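Local coordinates for LbaCas13a H328A (C2c2) (Lachnospiraceae bacterium NK4A179, PDB 5WLH), which binds pre-crRNA, which it probably processes, as a CRISPR-Cas13a effector, and probably uses the guide to direct cleavage of target RNA, at residues 733-746 and 793-805. Residues are numbered along the deposited sequence; the frame is centred on the assembly and turned at random.
Sequences LNDKNVRERFITKA and IKNIVQVNPDYTL
R739 reaches from helix 736-745 to the turn after helix 793-799, and its long side chain, apolar at the root and charged at the end, suits both surroundings. R739 CB starts toward the partner, R739 CG passes 4.1 Å from L805 N, and R739 CD lies 3.8 Å from Y803 O. With CG anti to the backbone N (chi1 178°) and the chain extended, R739 NE donates to Y803 O at 2.8 Å, nearly straight (164°) and in the guanidinium plane. R739 NH1 adds only a weak bond to that oxygen, its position being less sure, while R739 NH2 pairs with E740 OE2 at 3.3 Å. I743 CD1 covers one guanidinium face and also meets V797 CG1 at 3.7 Å, the two branched aliphatic chains lying alongside, pointing opposite ways. Deeper in, the flat apolar ring of F742 gives buried L805 a broad face: L805 CD1 sits 3.6 Å from its centroid, a CH-pi contact, while L805 CD2 turns to V738 CG1. F742 CE1 meets I793 CD1 at 4.2 Å. Cutting F742 back to alanine would probably strip L805 CD1 of its aromatic floor and open a gap beside I793. Helices 736-745 and 793-799 run 137° apart; helix 843-861 packs against V738 and F742, and helix 805-813 against I793.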
ATOM      1  N   LEU A 733       1.240  -4.050  28.363  1.00 24.28           N
ATOM      2  CA  LEU A 733       0.649  -4.924  27.355  1.00 22.51           C
ATOM      3  C   LEU A 733       0.985  -6.397  27.579  1.00 26.24           C
ATOM      4  O   LEU A 733       0.183  -7.263  27.227  1.00 27.63           O
ATOM      5  CB  LEU A 733       1.088  -4.482  25.951  1.00 25.69           C
ATOM      6  CG  LEU A 733       0.475  -3.193  25.406  1.00 27.41           C
ATOM      7  CD1 LEU A 733       1.165  -2.816  24.091  1.00 29.74           C
ATOM      8  CD2 LEU A 733      -1.030  -3.328  25.219  1.00 28.26           C
ATOM      9  N   ASN A 734       2.142  -6.710  28.172  1.00 27.65           N
ATOM     10  CA  ASN A 734       2.543  -8.095  28.396  1.00 29.90           C
ATOM     11  C   ASN A 734       2.227  -8.600  29.796  1.00 35.06           C
ATOM     12  O   ASN A 734       2.590  -9.735  30.124  1.00 36.31           O
ATOM     13  CB  ASN A 734       4.041  -8.260  28.135  1.00 33.14           C
ATOM     14  CG  ASN A 734       4.434  -7.813  26.751  1.00 41.65           C
ATOM     15  OD1 ASN A 734       3.674  -7.977  25.796  1.00 44.73           O
ATOM     16  ND2 ASN A 734       5.613  -7.222  26.635  1.00 44.41           N
ATOM     17  N   ASP A 735       1.569  -7.800  30.622  1.00 33.66           N
ATOM     18  CA  ASP A 735       1.325  -8.206  31.998  1.00 32.37           C
ATOM     19  C   ASP A 735       0.236  -9.274  32.052  1.00 34.23           C
ATOM     20  O   ASP A 735      -0.840  -9.119  31.463  1.00 33.23           O
ATOM     21  CB  ASP A 735       0.944  -6.996  32.839  1.00 31.51           C
ATOM     22  CG  ASP A 735       0.719  -7.355  34.296  1.00 35.45           C
ATOM     23  OD1 ASP A 735       1.705  -7.370  35.057  1.00 36.62           O
ATOM     24  OD2 ASP A 735      -0.438  -7.634  34.660  1.00 36.95           O
ATOM     25  N   LYS A 736       0.528 -10.367  32.764  1.00 34.56           N
ATOM     26  CA  LYS A 736      -0.389 -11.503  32.814  1.00 39.79           C
ATOM     27  C   LYS A 736      -1.721 -11.122  33.446  1.00 38.16           C
ATOM     28  O   LYS A 736      -2.786 -11.515  32.954  1.00 38.29           O
ATOM     29  CB  LYS A 736       0.257 -12.653  33.590  1.00 49.42           C
ATOM     30  CG  LYS A 736      -0.641 -13.877  33.763  1.00 55.64           C
ATOM     31  CD  LYS A 736      -1.056 -14.066  35.216  1.00 57.82           C
ATOM     32  CE  LYS A 736      -2.422 -14.731  35.310  1.00 61.12           C
ATOM     33  NZ  LYS A 736      -3.171 -14.293  36.522  1.00 62.54           N
ATOM     34  N   ASN A 737      -1.682 -10.375  34.551  1.00 39.33           N
ATOM     35  CA  ASN A 737      -2.918  -9.986  35.222  1.00 44.33           C
ATOM     36  C   ASN A 737      -3.748  -9.060  34.348  1.00 43.57           C
ATOM     37  O   ASN A 737      -4.981  -9.151  34.335  1.00 39.36           O
ATOM     38  CB  ASN A 737      -2.600  -9.321  36.559  1.00 47.84           C
ATOM     39  CG  ASN A 737      -2.021 -10.293  37.559  1.00 53.84           C
ATOM     40  OD1 ASN A 737      -2.401 -11.462  37.592  1.00 55.85           O
ATOM     41  ND2 ASN A 737      -1.087  -9.820  38.372  1.00 58.11           N
ATOM     42  N   VAL A 738      -3.088  -8.152  33.619  1.00 40.17           N
ATOM     43  CA  VAL A 738      -3.800  -7.276  32.690  1.00 35.90           C
ATOM     44  C   VAL A 738      -4.617  -8.098  31.704  1.00 32.49           C
ATOM     45  O   VAL A 738      -5.781  -7.787  31.426  1.00 36.42           O
ATOM     46  CB  VAL A 738      -2.801  -6.352  31.963  1.00 32.08           C
ATOM     47  CG1 VAL A 738      -3.420  -5.753  30.692  1.00 26.24           C
ATOM     48  CG2 VAL A 738      -2.358  -5.245  32.889  1.00 30.55           C
ATOM     49  N   ARG A 739      -4.026  -9.167  31.171  1.00 37.20           N
ATOM     50  CA  ARG A 739      -4.719  -9.970  30.169  1.00 38.05           C
ATOM     51  C   ARG A 739      -5.983 -10.602  30.744  1.00 38.59           C
ATOM     52  O   ARG A 739      -7.073 -10.469  30.173  1.00 39.26           O
ATOM     53  CB  ARG A 739      -3.771 -11.031  29.631  1.00 39.45           C
ATOM     54  CG  ARG A 739      -4.368 -11.973  28.620  1.00 38.74           C
ATOM     55  CD  ARG A 739      -3.458 -13.176  28.521  1.00 44.06           C
ATOM     56  NE  ARG A 739      -4.039 -14.244  27.728  1.00 51.68           N
ATOM     57  CZ  ARG A 739      -4.746 -15.253  28.221  1.00 56.23           C
ATOM     58  NH1 ARG A 739      -5.223 -16.175  27.397  1.00 57.28           N
ATOM     59  NH2 ARG A 739      -4.984 -15.339  29.527  1.00 54.58           N
ATOM     60  N   GLU A 740      -5.858 -11.285  31.887  1.00 37.77           N
ATOM     61  CA  GLU A 740      -7.021 -11.931  32.498  1.00 44.07           C
ATOM     62  C   GLU A 740      -8.124 -10.927  32.822  1.00 42.71           C
ATOM     63  O   GLU A 740      -9.312 -11.216  32.631  1.00 45.08           O
ATOM     64  CB  GLU A 740      -6.600 -12.689  33.757  1.00 51.60           C
ATOM     65  CG  GLU A 740      -5.424 -13.646  33.559  1.00 60.43           C
ATOM     66  CD  GLU A 740      -5.816 -14.960  32.889  1.00 68.72           C
ATOM     67  OE1 GLU A 740      -6.988 -15.099  32.469  1.00 70.59           O
ATOM     68  OE2 GLU A 740      -4.949 -15.859  32.787  1.00 70.95           O
ATOM     69  N   ARG A 741      -7.754  -9.736  33.303  1.00 44.09           N
ATOM     70  CA  ARG A 741      -8.750  -8.733  33.665  1.00 47.18           C
ATOM     71  C   ARG A 741      -9.352  -8.056  32.440  1.00 46.84           C
ATOM     72  O   ARG A 741     -10.529  -7.667  32.461  1.00 43.80           O
ATOM     73  CB  ARG A 741      -8.130  -7.679  34.582  1.00 52.65           C
ATOM     74  CG  ARG A 741      -7.930  -8.135  36.016  1.00 58.49           C
ATOM     75  CD  ARG A 741      -8.503  -7.118  36.989  1.00 66.11           C
ATOM     76  NE  ARG A 741      -9.725  -6.495  36.476  1.00 72.59           N
ATOM     77  CZ  ARG A 741     -10.942  -7.035  36.546  1.00 76.58           C
ATOM     78  NH1 ARG A 741     -11.126  -8.221  37.114  1.00 76.02           N
ATOM     79  NH2 ARG A 741     -11.983  -6.380  36.045  1.00 78.33           N
ATOM     80  N   PHE A 742      -8.561  -7.882  31.379  1.00 42.41           N
ATOM     81  CA  PHE A 742      -9.124  -7.391  30.128  1.00 38.76           C
ATOM     82  C   PHE A 742     -10.190  -8.346  29.608  1.00 33.49           C
ATOM     83  O   PHE A 742     -11.249  -7.909  29.149  1.00 39.75           O
ATOM     84  CB  PHE A 742      -8.008  -7.201  29.098  1.00 39.92           C
ATOM     85  CG  PHE A 742      -8.498  -6.893  27.705  1.00 37.90           C
ATOM     86  CD1 PHE A 742      -8.868  -7.917  26.836  1.00 37.20           C
ATOM     87  CD2 PHE A 742      -8.569  -5.588  27.258  1.00 40.13           C
ATOM     88  CE1 PHE A 742      -9.308  -7.636  25.557  1.00 35.28           C
ATOM     89  CE2 PHE A 742      -9.012  -5.299  25.980  1.00 40.62           C
ATOM     90  CZ  PHE A 742      -9.380  -6.321  25.130  1.00 37.32           C
ATOM     91  N   ILE A 743      -9.913  -9.648  29.666  1.00 33.16           N
ATOM     92  CA  ILE A 743     -10.834 -10.653  29.140  1.00 39.12           C
ATOM     93  C   ILE A 743     -12.121 -10.663  29.952  1.00 47.01           C
ATOM     94  O   ILE A 743     -13.227 -10.742  29.403  1.00 45.44           O
ATOM     95  CB  ILE A 743     -10.158 -12.036  29.144  1.00 40.87           C
ATOM     96  CG1 ILE A 743      -9.013 -12.092  28.120  1.00 36.32           C
ATOM     97  CG2 ILE A 743     -11.173 -13.149  28.867  1.00 45.19           C
ATOM     98  CD1 ILE A 743      -8.138 -13.312  28.282  1.00 39.15           C
ATOM     99  N   THR A 744     -11.991 -10.573  31.276  1.00 48.89           N
ATOM    100  CA  THR A 744     -13.161 -10.544  32.143  1.00 47.49           C
ATOM    101  C   THR A 744     -13.999  -9.296  31.893  1.00 47.69           C
ATOM    102  O   THR A 744     -15.207  -9.387  31.642  1.00 47.58           O
ATOM    103  CB  THR A 744     -12.713 -10.621  33.596  1.00 44.94           C
ATOM    104  OG1 THR A 744     -12.124 -11.905  33.834  1.00 41.51           O
ATOM    105  CG2 THR A 744     -13.904 -10.413  34.533  1.00 50.04           C
ATOM    106  N   LYS A 745     -13.369  -8.117  31.954  1.00 49.04           N
ATOM    107  CA  LYS A 745     -14.094  -6.866  31.737  1.00 53.26           C
ATOM    108  C   LYS A 745     -14.771  -6.849  30.372  1.00 56.13           C
ATOM    109  O   LYS A 745     -15.902  -6.370  30.237  1.00 53.47           O
ATOM    110  CB  LYS A 745     -13.145  -5.672  31.874  1.00 58.24           C
ATOM    111  CG  LYS A 745     -13.213  -4.958  33.223  1.00 64.64           C
ATOM    112  CD  LYS A 745     -12.375  -3.671  33.236  1.00 67.34           C
ATOM    113  CE  LYS A 745     -10.884  -3.955  33.429  1.00 68.86           C
ATOM    114  NZ  LYS A 745     -10.288  -3.107  34.501  1.00 67.57           N
ATOM    115  N   ALA A 746     -14.093  -7.356  29.348  1.00 59.25           N
ATOM    116  CA  ALA A 746     -14.707  -7.513  28.036  1.00 59.03           C
ATOM    117  C   ALA A 746     -15.560  -8.777  28.021  1.00 56.28           C
ATOM    118  O   ALA A 746     -16.701  -8.757  27.572  1.00 57.90           O
ATOM    119  CB  ALA A 746     -13.643  -7.567  26.943  1.00 59.37           C
ATOM    120  N   ILE A 793     -14.373 -12.388  21.822  1.00 38.47           N
ATOM    121  CA  ILE A 793     -13.282 -12.543  22.783  1.00 40.48           C
ATOM    122  C   ILE A 793     -13.324 -13.928  23.411  1.00 38.78           C
ATOM    123  O   ILE A 793     -12.304 -14.626  23.497  1.00 41.62           O
ATOM    124  CB  ILE A 793     -13.348 -11.446  23.863  1.00 45.62           C
ATOM    125  CG1 ILE A 793     -13.332 -10.059  23.227  1.00 48.75           C
ATOM    126  CG2 ILE A 793     -12.215 -11.619  24.866  1.00 45.92           C
ATOM    127  CD1 ILE A 793     -11.961  -9.545  22.913  1.00 50.14           C
ATOM    128  N   LYS A 794     -14.508 -14.352  23.867  1.00 44.77           N
ATOM    129  CA  LYS A 794     -14.605 -15.666  24.495  1.00 47.04           C
ATOM    130  C   LYS A 794     -14.302 -16.770  23.490  1.00 42.63           C
ATOM    131  O   LYS A 794     -13.636 -17.761  23.822  1.00 42.19           O
ATOM    132  CB  LYS A 794     -15.986 -15.869  25.134  1.00 56.03           C
ATOM    133  CG  LYS A 794     -16.230 -15.179  26.509  1.00 62.42           C
ATOM    134  CD  LYS A 794     -15.561 -15.919  27.703  1.00 66.77           C
ATOM    135  CE  LYS A 794     -14.053 -15.670  27.838  1.00 68.09           C
ATOM    136  NZ  LYS A 794     -13.337 -16.657  28.694  1.00 69.76           N
ATOM    137  N   ASN A 795     -14.766 -16.612  22.249  1.00 43.33           N
ATOM    138  CA  ASN A 795     -14.402 -17.562  21.201  1.00 45.89           C
ATOM    139  C   ASN A 795     -12.889 -17.615  21.019  1.00 43.15           C
ATOM    140  O   ASN A 795     -12.298 -18.700  20.942  1.00 42.72           O
ATOM    141  CB  ASN A 795     -15.098 -17.187  19.895  1.00 52.07           C
ATOM    142  CG  ASN A 795     -14.846 -18.196  18.797  1.00 64.83           C
ATOM    143  OD1 ASN A 795     -14.696 -17.838  17.627  1.00 76.24           O
ATOM    144  ND2 ASN A 795     -14.788 -19.471  19.169  1.00 67.49           N
ATOM    145  N   ILE A 796     -12.242 -16.447  20.974  1.00 40.32           N
ATOM    146  CA  ILE A 796     -10.799 -16.396  20.748  1.00 36.84           C
ATOM    147  C   ILE A 796     -10.052 -17.151  21.845  1.00 34.59           C
ATOM    148  O   ILE A 796      -9.201 -18.006  21.566  1.00 35.87           O
ATOM    149  CB  ILE A 796     -10.327 -14.935  20.641  1.00 38.54           C
ATOM    150  CG1 ILE A 796     -10.746 -14.351  19.293  1.00 36.94           C
ATOM    151  CG2 ILE A 796      -8.820 -14.841  20.829  1.00 36.30           C
ATOM    152  CD1 ILE A 796     -10.680 -12.843  19.231  1.00 40.70           C
ATOM    153  N   VAL A 797     -10.361 -16.852  23.110  1.00 41.50           N
ATOM    154  CA  VAL A 797      -9.655 -17.522  24.200  1.00 44.51           C
ATOM    155  C   VAL A 797     -10.064 -18.987  24.292  1.00 44.59           C
ATOM    156  O   VAL A 797      -9.271 -19.832  24.732  1.00 45.41           O
ATOM    157  CB  VAL A 797      -9.892 -16.785  25.529  1.00 48.46           C
ATOM    158  CG1 VAL A 797      -9.305 -15.386  25.456  1.00 48.89           C
ATOM    159  CG2 VAL A 797     -11.375 -16.734  25.856  1.00 52.48           C
ATOM    160  N   GLN A 798     -11.296 -19.314  23.887  1.00 46.88           N
ATOM    161  CA  GLN A 798     -11.697 -20.713  23.790  1.00 53.04           C
ATOM    162  C   GLN A 798     -10.797 -21.465  22.819  1.00 50.04           C
ATOM    163  O   GLN A 798     -10.316 -22.562  23.119  1.00 49.71           O
ATOM    164  CB  GLN A 798     -13.161 -20.814  23.353  1.00 61.33           C
ATOM    165  CG  GLN A 798     -14.142 -21.222  24.454  1.00 70.30           C
ATOM    166  CD  GLN A 798     -15.564 -20.724  24.196  1.00 77.22           C
ATOM    167  OE1 GLN A 798     -16.051 -20.746  23.062  1.00 78.83           O
ATOM    168  NE2 GLN A 798     -16.232 -20.270  25.254  1.00 78.75           N
ATOM    169  N   VAL A 799     -10.539 -20.871  21.650  1.00 47.56           N
ATOM    170  CA  VAL A 799      -9.753 -21.553  20.624  1.00 44.76           C
ATOM    171  C   VAL A 799      -8.322 -21.769  21.097  1.00 43.78           C
ATOM    172  O   VAL A 799      -7.720 -22.818  20.840  1.00 48.17           O
ATOM    173  CB  VAL A 799      -9.814 -20.763  19.301  1.00 42.92           C
ATOM    174  CG1 VAL A 799      -8.884 -21.363  18.263  1.00 43.93           C
ATOM    175  CG2 VAL A 799     -11.239 -20.744  18.786  1.00 40.84           C
ATOM    176  N   ASN A 800      -7.747 -20.782  21.786  1.00 45.66           N
ATOM    177  CA  ASN A 800      -6.423 -20.953  22.371  1.00 51.14           C
ATOM    178  C   ASN A 800      -6.347 -20.128  23.647  1.00 54.54           C
ATOM    179  O   ASN A 800      -6.336 -18.891  23.594  1.00 54.11           O
ATOM    180  CB  ASN A 800      -5.314 -20.550  21.396  1.00 53.02           C
ATOM    181  CG  ASN A 800      -3.939 -21.043  21.831  1.00 56.83           C
ATOM    182  OD1 ASN A 800      -3.655 -21.175  23.025  1.00 55.72           O
ATOM    183  ND2 ASN A 800      -3.072 -21.312  20.856  1.00 58.16           N
ATOM    184  N   PRO A 801      -6.318 -20.778  24.812  1.00 55.81           N
ATOM    185  CA  PRO A 801      -6.249 -20.024  26.071  1.00 55.60           C
ATOM    186  C   PRO A 801      -4.963 -19.245  26.242  1.00 52.67           C
ATOM    187  O   PRO A 801      -4.939 -18.298  27.035  1.00 55.52           O
ATOM    188  CB  PRO A 801      -6.378 -21.115  27.144  1.00 57.47           C
ATOM    189  CG  PRO A 801      -7.003 -22.274  26.435  1.00 60.23           C
ATOM    190  CD  PRO A 801      -6.458 -22.223  25.043  1.00 59.71           C
ATOM    191  N   ASP A 802      -3.900 -19.608  25.532  1.00 49.98           N
ATOM    192  CA  ASP A 802      -2.596 -18.991  25.708  1.00 49.05           C
ATOM    193  C   ASP A 802      -2.367 -17.788  24.802  1.00 42.85           C
ATOM    194  O   ASP A 802      -1.245 -17.276  24.765  1.00 44.24           O
ATOM    195  CB  ASP A 802      -1.490 -20.022  25.460  1.00 54.26           C
ATOM    196  CG  ASP A 802      -1.623 -21.249  26.350  1.00 60.66           C
ATOM    197  OD1 ASP A 802      -2.230 -21.133  27.439  1.00 62.58           O
ATOM    198  OD2 ASP A 802      -1.121 -22.327  25.957  1.00 60.40           O
ATOM    199  N   TYR A 803      -3.378 -17.346  24.058  1.00 40.14           N
ATOM    200  CA  TYR A 803      -3.229 -16.160  23.223  1.00 39.44           C
ATOM    201  C   TYR A 803      -2.955 -14.947  24.095  1.00 39.05           C
ATOM    202  O   TYR A 803      -3.711 -14.653  25.028  1.00 38.57           O
ATOM    203  CB  TYR A 803      -4.489 -15.913  22.386  1.00 40.53           C
ATOM    204  CG  TYR A 803      -4.603 -16.743  21.118  1.00 45.92           C
ATOM    205  CD1 TYR A 803      -3.481 -17.263  20.491  1.00 47.77           C
ATOM    206  CD2 TYR A 803      -5.848 -17.003  20.551  1.00 53.44           C
ATOM    207  CE1 TYR A 803      -3.593 -18.029  19.328  1.00 52.57           C
ATOM    208  CE2 TYR A 803      -5.973 -17.763  19.394  1.00 55.27           C
ATOM    209  CZ  TYR A 803      -4.844 -18.273  18.786  1.00 56.65           C
ATOM    210  OH  TYR A 803      -4.973 -19.032  17.639  1.00 58.40           O
ATOM    211  N   THR A 804      -1.874 -14.240  23.786  1.00 33.06           N
ATOM    212  CA  THR A 804      -1.551 -13.020  24.501  1.00 30.63           C
ATOM    213  C   THR A 804      -2.637 -11.973  24.279  1.00 31.48           C
ATOM    214  O   THR A 804      -3.492 -12.103  23.403  1.00 30.90           O
ATOM    215  CB  THR A 804      -0.202 -12.481  24.031  1.00 30.51           C
ATOM    216  OG1 THR A 804      -0.312 -12.090  22.658  1.00 29.42           O
ATOM    217  CG2 THR A 804       0.846 -13.548  24.144  1.00 31.20           C
ATOM    218  N   LEU A 805      -2.598 -10.919  25.101  1.00 28.90           N
ATOM    219  CA  LEU A 805      -3.482  -9.779  24.872  1.00 29.62           C
ATOM    220  C   LEU A 805      -3.266  -9.205  23.479  1.00 28.80           C
ATOM    221  O   LEU A 805      -4.230  -8.853  22.785  1.00 27.76           O
ATOM    222  CB  LEU A 805      -3.250  -8.703  25.934  1.00 29.07           C
ATOM    223  CG  LEU A 805      -3.978  -7.364  25.764  1.00 34.59           C
ATOM    224  CD1 LEU A 805      -5.491  -7.527  25.778  1.00 33.86           C
ATOM    225  CD2 LEU A 805      -3.558  -6.393  26.865  1.00 34.77           C
TER